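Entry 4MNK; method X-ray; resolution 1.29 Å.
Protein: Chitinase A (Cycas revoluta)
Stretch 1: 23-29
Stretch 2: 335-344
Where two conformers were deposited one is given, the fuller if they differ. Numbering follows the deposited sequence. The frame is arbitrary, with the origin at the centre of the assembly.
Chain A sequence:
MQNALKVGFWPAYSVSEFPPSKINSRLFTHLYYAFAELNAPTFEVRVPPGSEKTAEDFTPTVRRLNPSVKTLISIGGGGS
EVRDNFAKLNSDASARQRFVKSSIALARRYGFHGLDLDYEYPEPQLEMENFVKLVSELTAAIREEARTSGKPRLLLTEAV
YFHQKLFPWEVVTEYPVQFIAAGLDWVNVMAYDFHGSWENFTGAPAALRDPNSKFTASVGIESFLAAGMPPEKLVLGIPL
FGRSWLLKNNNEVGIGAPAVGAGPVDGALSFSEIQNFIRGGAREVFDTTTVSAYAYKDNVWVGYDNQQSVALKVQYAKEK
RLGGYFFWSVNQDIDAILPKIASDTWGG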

ATOM      1  N   ILE A  23       6.914  15.190   5.271  1.00  8.06           N
ATOM      2  CA  ILE A  23       5.569  14.774   4.864  1.00  7.83           C
ATOM      3  C   ILE A  23       4.598  15.936   5.021  1.00  7.93           C
ATOM      4  O   ILE A  23       4.535  16.556   6.085  1.00  7.92           O
ATOM      5  CB  ILE A  23       5.052  13.581   5.706  1.00  7.62           C
ATOM      6  CG1 ILE A  23       6.002  12.380   5.602  1.00  7.60           C
ATOM      7  CG2 ILE A  23       3.627  13.198   5.281  1.00  7.74           C
ATOM      8  CD1 ILE A  23       5.747  11.298   6.640  1.00  7.92           C
ATOM      9  N   ASN A  24       3.842  16.240   3.970  1.00  8.05           N
ATOM     10  CA  ASN A  24       2.786  17.233   4.101  1.00  8.25           C
ATOM     11  C   ASN A  24       1.548  16.591   4.720  1.00  8.07           C
ATOM     12  O   ASN A  24       0.631  16.164   4.005  1.00  8.05           O
ATOM     13  CB  ASN A  24       2.457  17.912   2.769  1.00  8.63           C
ATOM     14  CG  ASN A  24       1.513  19.089   2.939  1.00  9.59           C
ATOM     15  OD1 ASN A  24       0.920  19.274   4.002  1.00 10.66           O
ATOM     16  ND2 ASN A  24       1.368  19.891   1.893  1.00 10.96           N
ATOM     17  N   SER A  25       1.521  16.515   6.047  0.50  7.91           N
ATOM     18  CA  SER A  25       0.449  15.799   6.736  0.50  7.78           C
ATOM     19  C   SER A  25      -0.914  16.498   6.676  0.50  7.87           C
ATOM     20  O   SER A  25      -1.918  15.921   7.096  0.50  7.73           O
ATOM     21  CB  SER A  25       0.843  15.489   8.179  0.50  7.85           C
ATOM     22  OG  SER A  25       1.322  16.651   8.822  0.50  7.49           O
ATOM     23  N   ARG A  26      -0.949  17.722   6.144  1.00  8.13           N
ATOM     24  CA  ARG A  26      -2.213  18.422   5.887  1.00  8.68           C
ATOM     25  C   ARG A  26      -3.062  17.696   4.845  1.00  8.31           C
ATOM     26  O   ARG A  26      -4.276  17.875   4.796  1.00  8.64           O
ATOM     27  CB  ARG A  26      -1.952  19.852   5.406  1.00  9.36           C
ATOM     28  CG  ARG A  26      -1.331  20.774   6.439  1.00 11.74           C
ATOM     29  CD  ARG A  26      -0.956  22.123   5.834  1.00 15.69           C
ATOM     30  NE  ARG A  26       0.190  22.033   4.929  1.00 18.42           N
ATOM     31  CZ  ARG A  26       1.463  22.165   5.300  1.00 19.64           C
ATOM     32  NH1 ARG A  26       1.778  22.397   6.567  1.00 20.39           N
ATOM     33  NH2 ARG A  26       2.426  22.065   4.394  1.00 20.85           N
ATOM     34  N   LEU A  27      -2.410  16.877   4.022  1.00  7.69           N
ATOM     35  CA  LEU A  27      -3.057  16.213   2.892  1.00  7.33           C
ATOM     36  C   LEU A  27      -3.543  14.804   3.233  1.00  7.08           C
ATOM     37  O   LEU A  27      -4.027  14.077   2.360  1.00  7.23           O
ATOM     38  CB  LEU A  27      -2.101  16.192   1.692  1.00  7.64           C
ATOM     39  CG  LEU A  27      -1.557  17.565   1.268  1.00  7.98           C
ATOM     40  CD1 LEU A  27      -0.547  17.425   0.143  1.00  8.42           C
ATOM     41  CD2 LEU A  27      -2.677  18.522   0.871  1.00  9.02           C
ATOM     42  N   PHE A  28      -3.434  14.431   4.507  1.00  6.68           N
ATOM     43  CA  PHE A  28      -3.743  13.076   4.951  1.00  6.58           C
ATOM     44  C   PHE A  28      -4.606  13.064   6.201  1.00  6.57           C
ATOM     45  O   PHE A  28      -4.605  14.018   6.980  1.00  6.80           O
ATOM     46  CB  PHE A  28      -2.451  12.297   5.218  1.00  6.88           C
ATOM     47  CG  PHE A  28      -1.583  12.149   4.007  1.00  6.48           C
ATOM     48  CD1 PHE A  28      -1.817  11.132   3.093  1.00  6.89           C
ATOM     49  CD2 PHE A  28      -0.537  13.040   3.766  1.00  6.80           C
ATOM     50  CE1 PHE A  28      -1.022  10.996   1.961  1.00  7.36           C
ATOM     51  CE2 PHE A  28       0.261  12.910   2.635  1.00  7.12           C
ATOM     52  CZ  PHE A  28       0.018  11.887   1.732  1.00  7.24           C
ATOM     53  N   THR A  29      -5.340  11.969   6.379  1.00  6.27           N
ATOM     54  CA  THR A  29      -6.039  11.687   7.629  1.00  6.46           C
ATOM     55  C   THR A  29      -5.275  10.639   8.443  1.00  6.22           C
ATOM     56  O   THR A  29      -5.359  10.622   9.670  1.00  6.16           O
ATOM     57  CB  THR A  29      -7.474  11.177   7.381  1.00  6.58           C
ATOM     58  OG1 THR A  29      -7.427   9.970   6.614  1.00  6.91           O
ATOM     59  CG2 THR A  29      -8.307  12.217   6.636  1.00  7.74           C
ATOM     60  N   ASP A 335       7.401  16.752  -3.475  1.00  9.77           N
ATOM     61  CA  ASP A 335       6.639  18.002  -3.465  1.00 10.28           C
ATOM     62  C   ASP A 335       5.147  17.792  -3.183  1.00  9.78           C
ATOM     63  O   ASP A 335       4.364  18.746  -3.199  1.00 10.08           O
ATOM     64  CB  ASP A 335       6.847  18.767  -4.779  1.00 10.95           C
ATOM     65  CG  ASP A 335       8.269  19.281  -4.937  1.00 12.72           C
ATOM     66  OD1 ASP A 335       8.813  19.834  -3.960  1.00 14.43           O
ATOM     67  OD2 ASP A 335       8.841  19.133  -6.037  1.00 14.78           O
ATOM     68  N   ALA A 336       4.771  16.540  -2.917  1.00  9.23           N
ATOM     69  CA  ALA A 336       3.381  16.151  -2.634  1.00  8.85           C
ATOM     70  C   ALA A 336       2.375  16.631  -3.692  1.00  8.52           C
ATOM     71  O   ALA A 336       1.269  17.074  -3.370  1.00  8.43           O
ATOM     72  CB  ALA A 336       2.961  16.597  -1.226  1.00  8.98           C
ATOM     73  N   ILE A 337       2.771  16.519  -4.959  1.00  8.15           N
ATOM     74  CA  ILE A 337       1.931  16.925  -6.081  1.00  8.28           C
ATOM     75  C   ILE A 337       0.665  16.071  -6.156  1.00  7.58           C
ATOM     76  O   ILE A 337      -0.450  16.592  -6.237  1.00  7.71           O
ATOM     77  CB  ILE A 337       2.715  16.844  -7.422  1.00  8.37           C
ATOM     78  CG1 ILE A 337       3.992  17.702  -7.370  1.00  9.96           C
ATOM     79  CG2 ILE A 337       1.818  17.192  -8.622  1.00  9.27           C
ATOM     80  CD1 ILE A 337       3.782  19.185  -7.060  1.00 11.82           C
ATOM     81  N   LEU A 338       0.842  14.756  -6.108  1.00  7.09           N
ATOM     82  CA  LEU A 338      -0.288  13.848  -6.253  1.00  6.81           C
ATOM     83  C   LEU A 338      -1.170  13.766  -5.000  1.00  6.68           C
ATOM     84  O   LEU A 338      -2.392  13.744  -5.123  1.00  6.50           O
ATOM     85  CB  LEU A 338       0.164  12.476  -6.766  1.00  6.89           C
ATOM     86  CG  LEU A 338       0.911  12.518  -8.106  1.00  7.00           C
ATOM     87  CD1 LEU A 338       1.319  11.125  -8.527  1.00  7.40           C
ATOM     88  CD2 LEU A 338       0.082  13.188  -9.203  1.00  7.19           C
ATOM     89  N   PRO A 339      -0.566  13.752  -3.790  1.00  6.76           N
ATOM     90  CA  PRO A 339      -1.439  13.863  -2.618  1.00  6.82           C
ATOM     91  C   PRO A 339      -2.285  15.145  -2.579  1.00  6.88           C
ATOM     92  O   PRO A 339      -3.409  15.114  -2.081  1.00  6.43           O
ATOM     93  CB  PRO A 339      -0.454  13.796  -1.445  1.00  6.83           C
ATOM     94  CG  PRO A 339       0.659  12.955  -1.971  1.00  7.12           C
ATOM     95  CD  PRO A 339       0.814  13.413  -3.395  1.00  6.74           C
ATOM     96  N   LYS A 340      -1.768  16.251  -3.115  1.00  7.10           N
ATOM     97  CA  LYS A 340      -2.539  17.494  -3.178  1.00  7.58           C
ATOM     98  C   LYS A 340      -3.761  17.388  -4.095  1.00  7.34           C
ATOM     99  O   LYS A 340      -4.871  17.735  -3.692  1.00  7.29           O
ATOM    100  CB  LYS A 340      -1.646  18.680  -3.568  1.00  8.01           C
ATOM    101  CG  LYS A 340      -2.369  20.023  -3.738  1.00  9.40           C
ATOM    102  CD  LYS A 340      -3.084  20.482  -2.471  1.00 11.04           C
ATOM    103  CE  LYS A 340      -3.624  21.897  -2.631  1.00 12.00           C
ATOM    104  NZ  LYS A 340      -4.779  22.171  -1.728  1.00 13.20           N
ATOM    105  N   ILE A 341      -3.539  16.903  -5.314  0.50  7.40           N
ATOM    106  CA  ILE A 341      -4.616  16.678  -6.271  0.50  7.63           C
ATOM    107  C   ILE A 341      -5.683  15.746  -5.705  0.50  7.29           C
ATOM    108  O   ILE A 341      -6.878  16.023  -5.813  0.50  7.29           O
ATOM    109  CB  ILE A 341      -4.061  16.114  -7.583  0.50  7.91           C
ATOM    110  CG1 ILE A 341      -3.415  17.246  -8.374  0.50  8.96           C
ATOM    111  CG2 ILE A 341      -5.162  15.454  -8.393  0.50  7.92           C
ATOM    112  CD1 ILE A 341      -2.054  16.922  -8.850  0.50 10.11           C
ATOM    113  N   ALA A 342      -5.239  14.663  -5.077  1.00  6.95           N
ATOM    114  CA  ALA A 342      -6.138  13.666  -4.488  1.00  7.00           C
ATOM    115  C   ALA A 342      -7.018  14.281  -3.397  1.00  7.19           C
ATOM    116  O   ALA A 342      -8.236  14.082  -3.388  1.00  7.35           O
ATOM    117  CB  ALA A 342      -5.351  12.494  -3.948  1.00  7.06           C
ATOM    118  N   SER A 343      -6.397  15.045  -2.501  1.00  7.46           N
ATOM    119  CA  SER A 343      -7.124  15.700  -1.418  1.00  8.21           C
ATOM    120  C   SER A 343      -8.137  16.711  -1.956  1.00  8.51           C
ATOM    121  O   SER A 343      -9.286  16.736  -1.511  1.00  8.75           O
ATOM    122  CB  SER A 343      -6.150  16.368  -0.449  1.00  8.27           C
ATOM    123  OG  SER A 343      -6.849  16.954   0.635  1.00  9.25           O
ATOM    124  N   ASP A 344      -7.714  17.521  -2.925  1.00  8.73           N
ATOM    125  CA  ASP A 344      -8.593  18.497  -3.562  1.00  9.22           C
ATOM    126  C   ASP A 344      -9.762  17.824  -4.285  1.00  9.38           C
ATOM    127  O   ASP A 344     -10.882  18.325  -4.254  1.00  9.72           O
ATOM    128  CB  ASP A 344      -7.813  19.378  -4.546  1.00  9.34           C
ATOM    129  CG  ASP A 344      -6.953  20.434  -3.855  1.00 10.00           C
ATOM    130  OD1 ASP A 344      -6.938  20.515  -2.607  1.00 10.88           O
ATOM    131  OD2 ASP A 344      -6.285  21.198  -4.580  1.00 10.92           O
TER
HETATM  132  O   HOH W   1      -4.082  13.148  -0.229  1.00  7.94           O

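Short loops often pack against helices through a single well-placed aliphatic side chain, and these two segments of Cycas revoluta chitinase A, more than 300 residues apart in sequence, illustrate the principle. The first stretch is mostly loop, but from S25 to L27 it tightens into a 3-10 segment, marked by the bond from L27 N to N24 O at 3.1 Å. The second enters a helix at I337, with A336 in the N-cap position; the regular ladder begins with K340 N to A336 O (3.2 Å) and continues through S343 N to P339 O (3.0 Å). The backbones come close at two points, with the CA atoms of N24 and A336 6.8 Å apart and those of L27 and S343 5.9 Å apart.

No direct hydrogen bond joins the stretches, so the contact rests on packing and one water. L27 is its centre. Its CA-to-CB bond points toward the helix, and chi1 in m with chi2 in t spreads the two methyl groups over successive helical positions. L27 CD1 lies 3.9 Å from A336 CB, 4.0 Å from P339 CB and 3.7 Å from the backbone K340 N, while L27 CD2 lies 3.9 Å from K340 CD and 4.3 Å from S343 CB. A branched aliphatic side chain suits this place, since it can touch several neighbours at once without a polar group to satisfy. L27 contributes by far the largest share of the 272 Å² buried between the stretches.

The helix meets it with compact surfaces. A336 offers just a methyl group, and its CB also lies 4.2 Å from N24 CB. P339, in the first turn, where its lack of an amide hydrogen costs no helical bond, presents its ring to both L27 and F28. The F28 side chain leaves the backbone sideways, yet its end reaches the helix, bringing CZ to 3.7 Å from P339 CB.

Polar groups at the margins are largely occupied within their own stretches. N24 OD1 accepts a hydrogen bond from R26 N at 3.2 Å, bracing the turn that leads to L27. K340 lends its aliphatic portion to the leucine, while its NZ forms a salt bridge with D344 OD1 at 2.9 Å, one helical turn on.

A water supplies the polar link: it donates to L27 O and to P339 O, each at 2.8 Å. P339 O already accepts the helical bond from S343 N, so the water adds a second donor there and ties the carbonyl of the loop to that of the helix.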